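Local coordinates for protein serine protease pet (Escherichia coli, PDB 4OM9) that acts as a secreted serine protease, the passenger domain of an autotransporter enterotoxin, and probably cleaves the cytoskeletal protein alpha-fodrin, at residues P513-T521 and S594-E602; Q567-W576 and A619-K627. All blocks are in the same frame, centred on the assembly; numbering follows the deposited sequence.

Contact 1 of 2, residues P513-T521 and S594-E602; sequences PLVMQGHAT and SIARNADVE
Val515 and Met516 pair in parallel with Ser594 and Ile595, joining two coils of the beta-helix that forms the stalk of this autotransporter passenger domain. Ser594 N gives to Leu514 O, Met516 N to Ser594 O at 2.9 Å, and Ala596 N to Met516 O at 2.8 Å. A water joins Leu514 O to Ser594 OG at the start of the pairing. On the same face as Ser594, Val515 CG2 rests on Ser594 CB, 4.1 Å away.

Met516 points to the other face, with Ile595. Met516 CB lies 4.4 Å from Ala599 CB; CG is anti to the carbonyl carbon (chi1 -58°), and the chain then runs extended, carrying SD against both methyls of Val601, 3.9 Å from CG2 and 4.0 Å from CG1. The two side chains cross at about a right angle, and Phe581 also packs on Met516, so the contact is apolar packing inside the beta-helix.

Beyond Ala596 the second coil bends through a type II turn to Ala599, and Arg597 O at its tip takes Gly518 N in the carbonyl plane. Gln517 CB meets Ala596 CB at 3.8 Å, while its amide turns away to Tyr620 and Asp499, and NE2 also reaches Gly518 O. Arg597, whose NH1 bonds to Ser645, holds its neighbour in the turn: Arg597 NE lies 3.0 Å from Asn598 OD1, which sits at the guanidinium edge, in its plane.

Contact 2 of 2, residues Q567-W576 and A619-K627; sequences QVSDLSQPDW and AYIDLYSGK
Ile621 CG1 stands between its backbone N and carbonyl carbon (chi1 65°), which brings Ile621 CD1 up to Ser569 O at 3.7 Å, while Leu571 CG, anti to its carbonyl carbon (chi1 -75°), sends CD2 down onto the strand 619-622. Leu571 CD2 lies 3.7 Å from Ile621 CG2, the two side chains crossing at a slant, and 3.4 Å from the backbone oxygen Ala619 O. Trp576 comes in where the loop runs into strand 576-583: Trp576 CH2 reaches Ala619 CB and Ile621 CG2, both at 4.1 Å, the tryptophan and isoleucine side chains crossing at about a right angle. Trp576 NE1 is turned back to Gln573 O, which lies in the ring plane, and Arg597 makes a cation-pi contact with the same ring.

Toward the other end, Val568 sets CG2 against Leu623 O (3.6 Å) and CG1 against Ser625 O, and the aliphatic part of Lys627 slides past it in the opposite direction. Gln567 runs alongside Leu623.

Both segments are shaped locally. Asp570 OD1 takes Ser572 N through its anti lone pair and Ser572 OG from above the carboxylate plane, an Asx turn within a type I turn; Asp622 OD1 receives Tyr624 N from above its carboxylate plane in a second Asx turn.

No direct hydrogen bond crosses between the segments. Two waters do that work: one accepts from Val568 N and gives to Leu623 O at 3.1 Å, the other gives to Ser569 OG and, at 2.9 Å, to Asp622 O. The loop 567-576 is therefore laid on the strand's side chains, not paired with its edge, and meets it through hydrocarbon and bridging water.

Overall arrangement
Contact 1 joins neighbouring coils of the beta-helix, whereas contact 2 lays a loop on the strand 618-622, which pairs antiparallel with 640-644. Their centres are about 14 Å apart and their segments alternate along the chain. They are stitched together directly: Gln517 OE1 lies 2.7 Å from Tyr620 N and Thr521 O lies 3.0 Å from Gln573 NE2, both probable hydrogen bonds. His519 CE1 packs at 3.1 Å from Ser625 OG. Contact 1, centred about 8 Å from the centre of the chain, is buried; contact 2, centred about 14 Å from that point, is only partly so. Both belong to the middle of the stalk.

Contact 1 of 2, residues P513-T521 and S594-E602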
# COMPACT_ATOMS: atom_id res chain seq x y z
N PRO A 513 -19.90 -4.37 -3.20
CA PRO A 513 -18.60 -4.96 -2.83
C PRO A 513 -17.49 -3.95 -2.48
O PRO A 513 -17.43 -2.84 -3.00
CB PRO A 513 -18.20 -5.75 -4.08
CG PRO A 513 -19.44 -5.80 -4.94
CD PRO A 513 -20.20 -4.56 -4.63
N LEU A 514 -16.62 -4.37 -1.57
CA LEU A 514 -15.42 -3.66 -1.23
C LEU A 514 -14.20 -4.51 -1.61
O LEU A 514 -14.19 -5.73 -1.43
CB LEU A 514 -15.37 -3.31 0.25
CG LEU A 514 -14.22 -2.35 0.59
CD1 LEU A 514 -14.63 -0.93 0.25
CD2 LEU A 514 -13.81 -2.46 2.04
N VAL A 515 -13.19 -3.83 -2.14
CA VAL A 515 -11.92 -4.43 -2.51
C VAL A 515 -10.79 -3.60 -1.95
O VAL A 515 -10.73 -2.38 -2.15
CB VAL A 515 -11.75 -4.51 -4.02
CG1 VAL A 515 -10.34 -4.95 -4.37
CG2 VAL A 515 -12.77 -5.49 -4.60
N MET A 516 -9.93 -4.26 -1.18
CA MET A 516 -8.70 -3.66 -0.71
C MET A 516 -7.53 -4.34 -1.43
O MET A 516 -7.44 -5.59 -1.47
CB MET A 516 -8.55 -3.80 0.81
CG MET A 516 -9.66 -3.18 1.63
SD MET A 516 -9.48 -3.71 3.35
CE MET A 516 -10.89 -2.92 4.12
N GLN A 517 -6.64 -3.53 -1.99
CA GLN A 517 -5.50 -4.03 -2.73
C GLN A 517 -4.38 -3.02 -2.75
O GLN A 517 -4.61 -1.83 -2.46
CB GLN A 517 -5.89 -4.37 -4.18
CG GLN A 517 -6.27 -3.13 -5.00
CD GLN A 517 -6.21 -3.36 -6.51
OE1 GLN A 517 -6.95 -4.19 -7.06
NE2 GLN A 517 -5.34 -2.60 -7.19
N GLY A 518 -3.18 -3.47 -3.12
CA GLY A 518 -2.07 -2.57 -3.35
C GLY A 518 -2.23 -1.75 -4.62
O GLY A 518 -3.21 -1.89 -5.36
N HIS A 519 -1.26 -0.89 -4.90
CA HIS A 519 -1.34 -0.05 -6.08
C HIS A 519 -0.20 -0.37 -7.04
O HIS A 519 0.98 -0.40 -6.66
CB HIS A 519 -1.33 1.45 -5.70
CG HIS A 519 -1.17 2.37 -6.86
ND1 HIS A 519 -2.17 2.60 -7.79
CD2 HIS A 519 -0.12 3.14 -7.25
CE1 HIS A 519 -1.73 3.45 -8.71
NE2 HIS A 519 -0.49 3.80 -8.40
N ALA A 520 -0.56 -0.65 -8.29
CA ALA A 520 0.44 -0.94 -9.31
C ALA A 520 1.18 0.36 -9.60
O ALA A 520 0.55 1.40 -9.87
CB ALA A 520 -0.20 -1.49 -10.58
N THR A 521 2.50 0.33 -9.49
CA THR A 521 3.28 1.56 -9.62
C THR A 521 3.05 2.18 -10.99
O THR A 521 3.07 1.51 -12.00
CB THR A 521 4.76 1.26 -9.36
OG1 THR A 521 4.90 0.96 -7.96
CG2 THR A 521 5.66 2.46 -9.73
N SER A 594 -12.99 -8.40 -0.56
CA SER A 594 -11.82 -9.02 -1.17
C SER A 594 -10.56 -8.28 -0.73
O SER A 594 -10.47 -7.05 -0.82
CB SER A 594 -11.90 -9.00 -2.70
OG SER A 594 -13.11 -9.57 -3.16
N ILE A 595 -9.60 -9.05 -0.25
CA ILE A 595 -8.28 -8.53 -0.00
C ILE A 595 -7.40 -9.17 -1.07
O ILE A 595 -7.29 -10.40 -1.14
CB ILE A 595 -7.77 -8.86 1.40
CG1 ILE A 595 -8.67 -8.20 2.44
CG2 ILE A 595 -6.33 -8.38 1.56
CD1 ILE A 595 -8.42 -8.69 3.85
N ALA A 596 -6.82 -8.31 -1.90
CA ALA A 596 -6.06 -8.74 -3.06
C ALA A 596 -4.60 -8.36 -2.87
O ALA A 596 -4.20 -7.98 -1.77
CB ALA A 596 -6.62 -8.14 -4.34
N ARG A 597 -3.82 -8.49 -3.93
CA ARG A 597 -2.36 -8.49 -3.81
C ARG A 597 -1.83 -7.20 -3.17
O ARG A 597 -2.31 -6.12 -3.45
CB ARG A 597 -1.71 -8.71 -5.19
CG ARG A 597 -2.07 -7.66 -6.24
CD ARG A 597 -1.09 -7.72 -7.41
NE ARG A 597 0.29 -7.84 -6.94
CZ ARG A 597 1.29 -8.34 -7.66
NH1 ARG A 597 1.06 -8.75 -8.90
NH2 ARG A 597 2.52 -8.41 -7.16
N ASN A 598 -0.87 -7.35 -2.28
CA ASN A 598 -0.21 -6.21 -1.65
C ASN A 598 -1.12 -5.31 -0.81
O ASN A 598 -0.84 -4.13 -0.63
CB ASN A 598 0.49 -5.37 -2.72
CG ASN A 598 1.61 -6.12 -3.39
OD1 ASN A 598 1.39 -6.87 -4.35
ND2 ASN A 598 2.82 -5.94 -2.89
N ALA A 599 -2.21 -5.87 -0.29
CA ALA A 599 -2.92 -5.24 0.81
C ALA A 599 -2.44 -5.83 2.14
O ALA A 599 -2.27 -7.04 2.27
CB ALA A 599 -4.43 -5.40 0.67
N ASP A 600 -2.19 -4.95 3.09
CA ASP A 600 -1.80 -5.31 4.44
C ASP A 600 -2.95 -4.85 5.33
O ASP A 600 -3.06 -3.66 5.64
CB ASP A 600 -0.48 -4.63 4.80
CG ASP A 600 0.07 -5.03 6.16
OD1 ASP A 600 -0.70 -5.17 7.14
OD2 ASP A 600 1.30 -5.20 6.26
N VAL A 601 -3.82 -5.79 5.70
CA VAL A 601 -5.08 -5.49 6.37
C VAL A 601 -5.09 -5.94 7.82
O VAL A 601 -4.79 -7.09 8.11
CB VAL A 601 -6.29 -6.15 5.67
CG1 VAL A 601 -7.58 -5.64 6.32
CG2 VAL A 601 -6.30 -5.85 4.20
N GLU A 602 -5.48 -5.03 8.71
CA GLU A 602 -5.56 -5.35 10.11
C GLU A 602 -6.76 -4.68 10.80
O GLU A 602 -6.92 -3.45 10.82
CB GLU A 602 -4.27 -4.93 10.80
CG GLU A 602 -4.29 -4.92 12.31
CD GLU A 602 -2.89 -5.05 12.91
OE1 GLU A 602 -1.91 -4.62 12.26
OE2 GLU A 602 -2.78 -5.61 14.03
O HOH W 1 -15.21 -7.55 -3.26

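Contact 2 of 2, residues Q567-W576 and A619-K627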
# COMPACT_ATOMS: atom_id res chain seq x y z
N GLN A 567 1.36 1.32 -21.72
CA GLN A 567 0.34 1.39 -20.67
C GLN A 567 0.94 1.88 -19.37
O GLN A 567 2.11 1.60 -19.08
CB GLN A 567 -0.31 0.03 -20.41
CG GLN A 567 -0.61 -0.78 -21.65
CD GLN A 567 -1.65 -0.13 -22.52
OE1 GLN A 567 -2.84 -0.18 -22.21
NE2 GLN A 567 -1.20 0.49 -23.61
N VAL A 568 0.15 2.61 -18.59
CA VAL A 568 0.64 3.29 -17.40
C VAL A 568 1.14 2.30 -16.36
O VAL A 568 2.17 2.53 -15.71
CB VAL A 568 -0.44 4.19 -16.77
CG1 VAL A 568 -0.06 4.54 -15.33
CG2 VAL A 568 -0.63 5.45 -17.60
N SER A 569 0.42 1.20 -16.22
CA SER A 569 0.89 0.07 -15.42
C SER A 569 0.36 -1.19 -16.05
O SER A 569 -0.42 -1.12 -17.00
CB SER A 569 0.44 0.18 -13.96
OG SER A 569 -0.98 0.25 -13.86
N ASP A 570 0.76 -2.34 -15.52
CA ASP A 570 0.33 -3.63 -16.07
C ASP A 570 0.03 -4.59 -14.94
O ASP A 570 0.74 -4.59 -13.93
CB ASP A 570 1.43 -4.19 -16.99
CG ASP A 570 0.93 -5.29 -17.90
OD1 ASP A 570 0.71 -6.43 -17.42
OD2 ASP A 570 0.77 -5.02 -19.12
N LEU A 571 -1.01 -5.40 -15.08
CA LEU A 571 -1.36 -6.39 -14.07
C LEU A 571 -0.25 -7.44 -13.82
O LEU A 571 -0.20 -8.07 -12.76
CB LEU A 571 -2.65 -7.11 -14.46
CG LEU A 571 -3.96 -6.34 -14.29
CD1 LEU A 571 -5.06 -7.13 -14.98
CD2 LEU A 571 -4.28 -6.15 -12.82
N SER A 572 0.61 -7.64 -14.81
CA SER A 572 1.69 -8.59 -14.68
C SER A 572 3.03 -7.95 -14.30
O SER A 572 4.04 -8.64 -14.27
CB SER A 572 1.84 -9.36 -15.99
OG SER A 572 2.39 -8.50 -16.98
N GLN A 573 3.06 -6.64 -14.04
CA GLN A 573 4.32 -6.01 -13.64
C GLN A 573 4.64 -6.43 -12.20
O GLN A 573 3.74 -6.77 -11.44
CB GLN A 573 4.27 -4.48 -13.77
CG GLN A 573 3.58 -3.77 -12.58
CD GLN A 573 3.32 -2.29 -12.84
OE1 GLN A 573 3.03 -1.89 -13.97
NE2 GLN A 573 3.44 -1.48 -11.80
N PRO A 574 5.93 -6.40 -11.82
CA PRO A 574 6.24 -6.86 -10.47
C PRO A 574 6.21 -5.74 -9.45
O PRO A 574 6.22 -6.00 -8.25
CB PRO A 574 7.66 -7.42 -10.62
CG PRO A 574 8.27 -6.48 -11.66
CD PRO A 574 7.15 -6.21 -12.64
N ASP A 575 6.19 -4.50 -9.91
CA ASP A 575 6.35 -3.38 -9.01
C ASP A 575 5.01 -2.86 -8.50
O ASP A 575 4.28 -2.17 -9.21
CB ASP A 575 7.14 -2.25 -9.70
CG ASP A 575 6.75 -2.05 -11.16
OD1 ASP A 575 6.64 -3.05 -11.89
OD2 ASP A 575 6.56 -0.88 -11.58
N TRP A 576 4.73 -3.19 -7.24
CA TRP A 576 3.49 -2.85 -6.57
C TRP A 576 3.77 -2.22 -5.22
O TRP A 576 4.61 -2.73 -4.45
CB TRP A 576 2.60 -4.10 -6.36
CG TRP A 576 1.97 -4.60 -7.62
CD1 TRP A 576 2.60 -5.24 -8.65
CD2 TRP A 576 0.60 -4.50 -7.98
NE1 TRP A 576 1.70 -5.53 -9.64
CE2 TRP A 576 0.47 -5.09 -9.25
CE3 TRP A 576 -0.53 -3.95 -7.37
CZ2 TRP A 576 -0.75 -5.16 -9.92
CZ3 TRP A 576 -1.74 -4.01 -8.03
CH2 TRP A 576 -1.84 -4.61 -9.29
N ALA A 619 -7.01 -8.45 -9.30
CA ALA A 619 -6.55 -7.11 -8.95
C ALA A 619 -6.99 -6.13 -10.02
O ALA A 619 -7.27 -6.51 -11.16
CB ALA A 619 -5.04 -7.09 -8.76
N TYR A 620 -7.09 -4.86 -9.63
CA TYR A 620 -7.59 -3.82 -10.53
C TYR A 620 -6.54 -2.76 -10.81
O TYR A 620 -5.79 -2.36 -9.92
CB TYR A 620 -8.85 -3.18 -9.95
CG TYR A 620 -9.95 -4.20 -9.69
CD1 TYR A 620 -9.89 -5.05 -8.59
CD2 TYR A 620 -11.04 -4.32 -10.55
CE1 TYR A 620 -10.87 -5.98 -8.35
CE2 TYR A 620 -12.03 -5.25 -10.31
CZ TYR A 620 -11.94 -6.08 -9.21
OH TYR A 620 -12.89 -7.01 -8.94
N ILE A 621 -6.48 -2.30 -12.05
CA ILE A 621 -5.63 -1.16 -12.36
C ILE A 621 -6.42 -0.13 -13.14
O ILE A 621 -7.47 -0.45 -13.74
CB ILE A 621 -4.37 -1.56 -13.17
CG1 ILE A 621 -4.76 -2.10 -14.54
CG2 ILE A 621 -3.55 -2.58 -12.41
CD1 ILE A 621 -3.55 -2.39 -15.46
N ASP A 622 -5.90 1.10 -13.12
CA ASP A 622 -6.53 2.27 -13.70
C ASP A 622 -5.63 2.73 -14.84
O ASP A 622 -4.50 3.14 -14.60
CB ASP A 622 -6.73 3.34 -12.61
CG ASP A 622 -7.25 4.70 -13.15
OD1 ASP A 622 -7.68 4.80 -14.32
OD2 ASP A 622 -7.25 5.66 -12.35
N LEU A 623 -6.12 2.65 -16.07
CA LEU A 623 -5.35 3.11 -17.21
C LEU A 623 -5.04 4.63 -17.20
O LEU A 623 -4.22 5.10 -17.99
CB LEU A 623 -6.07 2.74 -18.49
CG LEU A 623 -6.12 1.23 -18.74
CD1 LEU A 623 -6.83 0.91 -20.05
CD2 LEU A 623 -4.71 0.62 -18.72
N TYR A 624 -5.68 5.38 -16.31
CA TYR A 624 -5.38 6.80 -16.20
C TYR A 624 -4.98 7.17 -14.80
O TYR A 624 -5.02 8.35 -14.40
CB TYR A 624 -6.57 7.66 -16.62
CG TYR A 624 -6.98 7.48 -18.05
CD1 TYR A 624 -6.19 7.96 -19.08
CD2 TYR A 624 -8.18 6.85 -18.37
CE1 TYR A 624 -6.57 7.82 -20.41
CE2 TYR A 624 -8.57 6.69 -19.69
CZ TYR A 624 -7.76 7.18 -20.71
OH TYR A 624 -8.14 7.04 -22.02
N SER A 625 -4.58 6.16 -14.04
CA SER A 625 -3.95 6.36 -12.75
C SER A 625 -2.83 7.42 -12.84
O SER A 625 -1.98 7.37 -13.73
CB SER A 625 -3.40 5.03 -12.24
OG SER A 625 -2.64 5.20 -11.07
N GLY A 626 -2.84 8.39 -11.93
CA GLY A 626 -1.82 9.41 -11.93
C GLY A 626 -2.09 10.50 -12.94
O GLY A 626 -1.47 11.56 -12.87
N LYS A 627 -3.01 10.28 -13.87
CA LYS A 627 -3.41 11.35 -14.79
C LYS A 627 -4.94 11.39 -14.96
O LYS A 627 -5.46 11.44 -16.09
CB LYS A 627 -2.70 11.18 -16.15
CG LYS A 627 -2.82 9.82 -16.78
CD LYS A 627 -1.61 9.52 -17.66
CE LYS A 627 -1.91 9.72 -19.14
NZ LYS A 627 -0.68 9.50 -19.98
O HOH W 2 -2.35 3.37 -19.81
O HOH W 3 -2.57 1.28 -15.70